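Local coordinates for uncharacterized protein (Proteus penneri, PDB 3RD4), which is of unknown function, a small, strand-rich member of the DUF2500 family whose copies pack against each other in the crystal, at the interface of chains A and B. Coordinates in Å, arbitrary orientation; residue numbers count along the deposited sequence, not the author numbering. Chains: chain A/B, uncharacterized protein.

The interface of chains A and B. Residues chain A 53-55, 75, 77-78; chain B 20, 29-32, 34.
The carbonyl oxygen of A:Val53 is the best-held polar atom: it takes one hydrogen bond across the contact, from the backbone N of B:Asn20, with 2.9 Å between A:Val53 O and B:Asn20 N. The donor sits almost on the C=O axis, at a C=O...N angle of 176°; this backbone bond joins strand 50-55 of chain A to the end of strand 5-20 of chain B. The side chain of B:Asn20 then reaches on between A:Asn55 and A:Ser77, its CG anti to its own carbonyl carbon and beside the backbone N (chi1 -71°). As built, its amide faces like with like: OD1 of B:Asn20 lies 2.7 Å from the carbonyl O of A:Ser77, an acceptor against an acceptor, while ND2 of B:Asn20 lies 2.8 Å from the backbone N of A:Asn55, a donor against a donor. Exchanging the amide's two ends would turn both clashes into plausible hydrogen bonds, and at 2.9 Å resolution the amide may well have been placed the wrong way round. A:Leu54 crosses this amide obliquely, touching it with the CD2 methyl, 3.8 Å from B:Asn20 CG. A:Asn55 runs past B:Asn20 in the opposite direction, the two amide planes 28° apart, its CG 3.6 Å from B:Asn20 CB.

Farther along, A:Ser77 OG, in the crowded position between its backbone N and carbonyl carbon, faces B:Gly31 CA, while A:Ser77 CB faces the CG1 branch of B:Ile34; the ring of B:Pro32 meets the serine carbonyl, its CD 3.4 Å from A:Ser77 O. A:Arg78 stretches away from its backbone N, bends at chi3 and presents the edge of its guanidinium to the main chain of B:Thr30, NE 3.5 Å from its CA. A:Gln75 CG meets B:Thr30 CB at 3.4 Å, although the threonine side chain is incompletely modelled. The patch docks a strand end and a loop of one copy onto another, and may contribute to an oligomer, which the crystal alone does not establish.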
loop_
_atom_site.group_PDB
_atom_site.type_symbol
_atom_site.label_atom_id
_atom_site.label_comp_id
_atom_site.label_asym_id
_atom_site.label_seq_id
_atom_site.Cartn_x
_atom_site.Cartn_y
_atom_site.Cartn_z
ATOM N N VAL A 53 1.074 -9.980 9.945
ATOM C CA VAL A 53 1.036 -8.914 10.931
ATOM C C VAL A 53 1.211 -9.634 12.274
ATOM O O VAL A 53 0.271 -10.245 12.792
ATOM C CB VAL A 53 -0.296 -8.168 10.889
ATOM C CG1 VAL A 53 -0.260 -7.003 11.851
ATOM C CG2 VAL A 53 -0.561 -7.680 9.476
ATOM N N LEU A 54 2.430 -9.574 12.809
ATOM C CA LEU A 54 2.779 -10.238 14.056
ATOM C C LEU A 54 2.985 -9.331 15.256
ATOM O O LEU A 54 3.369 -8.164 15.121
ATOM C CB LEU A 54 4.047 -11.069 13.863
ATOM C CG LEU A 54 4.011 -12.126 12.762
ATOM C CD1 LEU A 54 5.350 -12.865 12.708
ATOM C CD2 LEU A 54 2.856 -13.091 13.014
ATOM N N ASN A 55 2.699 -9.900 16.432
ATOM C CA ASN A 55 2.872 -9.248 17.734
ATOM C C ASN A 55 4.272 -9.704 18.120
ATOM O O ASN A 55 4.486 -10.912 18.276
ATOM C CB ASN A 55 1.919 -9.822 18.799
ATOM C CG ASN A 55 0.475 -9.346 18.656
ATOM O OD1 ASN A 55 0.206 -8.146 18.549
ATOM N ND2 ASN A 55 -0.465 -10.294 18.691
ATOM N N GLN A 75 6.937 -19.898 15.115
ATOM C CA GLN A 75 6.579 -21.172 15.727
ATOM C C GLN A 75 5.080 -21.198 15.516
ATOM O O GLN A 75 4.299 -20.865 16.412
ATOM C CB GLN A 75 6.869 -21.191 17.223
ATOM C CG GLN A 75 6.297 -22.421 17.911
ATOM C CD GLN A 75 7.267 -23.036 18.892
ATOM O OE1 GLN A 75 7.151 -24.210 19.232
ATOM N NE2 GLN A 75 8.229 -22.246 19.354
ATOM N N SER A 77 2.177 -19.538 14.684
ATOM C CA SER A 77 1.681 -18.181 14.536
ATOM C C SER A 77 2.396 -17.194 15.456
ATOM O O SER A 77 2.044 -16.004 15.531
ATOM C CB SER A 77 0.205 -18.212 14.850
ATOM O OG SER A 77 0.016 -19.052 15.983
ATOM N N ARG A 78 3.411 -17.714 16.147
ATOM C CA ARG A 78 4.217 -16.942 17.089
ATOM C C ARG A 78 5.576 -16.556 16.525
ATOM O O ARG A 78 6.288 -17.383 15.957
ATOM C CB ARG A 78 4.422 -17.742 18.378
ATOM C CG ARG A 78 5.053 -16.944 19.508
ATOM C CD ARG A 78 5.118 -17.778 20.781
ATOM N NE ARG A 78 5.975 -18.946 20.602
ATOM C CZ ARG A 78 7.304 -18.895 20.582
ATOM N NH1 ARG A 78 7.928 -17.736 20.743
ATOM N NH2 ARG A 78 8.008 -19.997 20.369
ATOM N N ASN B 20 -1.790 -11.748 14.092
ATOM C CA ASN B 20 -1.923 -12.097 15.518
ATOM C C ASN B 20 -2.964 -11.131 16.091
ATOM O O ASN B 20 -3.024 -9.965 15.681
ATOM C CB ASN B 20 -0.613 -11.881 16.305
ATOM C CG ASN B 20 0.472 -12.891 15.981
ATOM O OD1 ASN B 20 0.208 -13.985 15.499
ATOM N ND2 ASN B 20 1.710 -12.528 16.282
ATOM N N VAL B 29 0.556 -19.945 24.826
ATOM C CA VAL B 29 0.889 -21.078 23.958
ATOM C C VAL B 29 1.843 -20.594 22.864
ATOM O O VAL B 29 2.162 -19.408 22.814
ATOM C CB VAL B 29 -0.396 -21.656 23.326
ATOM N N THR B 30 2.323 -21.503 22.014
ATOM C CA THR B 30 3.186 -21.104 20.900
ATOM C C THR B 30 2.242 -20.730 19.726
ATOM O O THR B 30 2.064 -21.485 18.767
ATOM C CB THR B 30 4.117 -22.241 20.515
ATOM N N GLY B 31 1.643 -19.542 19.853
ATOM C CA GLY B 31 0.690 -18.992 18.899
ATOM C C GLY B 31 -0.155 -18.059 19.762
ATOM O O GLY B 31 -0.548 -18.455 20.861
ATOM N N PRO B 32 -0.447 -16.822 19.330
ATOM C CA PRO B 32 -1.254 -16.030 20.261
ATOM C C PRO B 32 -2.637 -15.654 19.782
ATOM O O PRO B 32 -3.020 -14.502 19.952
ATOM C CB PRO B 32 -0.416 -14.784 20.430
ATOM C CG PRO B 32 -0.035 -14.519 18.995
ATOM C CD PRO B 32 0.349 -15.927 18.470
ATOM N N ILE B 34 -4.740 -16.051 16.295
ATOM C CA ILE B 34 -4.615 -15.357 15.036
ATOM C C ILE B 34 -5.840 -15.515 14.146
ATOM O O ILE B 34 -6.623 -16.456 14.294
ATOM C CB ILE B 34 -3.380 -15.889 14.289
ATOM C CG1 ILE B 34 -2.138 -15.705 15.155
ATOM C CG2 ILE B 34 -3.232 -15.201 12.952
ATOM C CD1 ILE B 34 -2.095 -16.624 16.345
#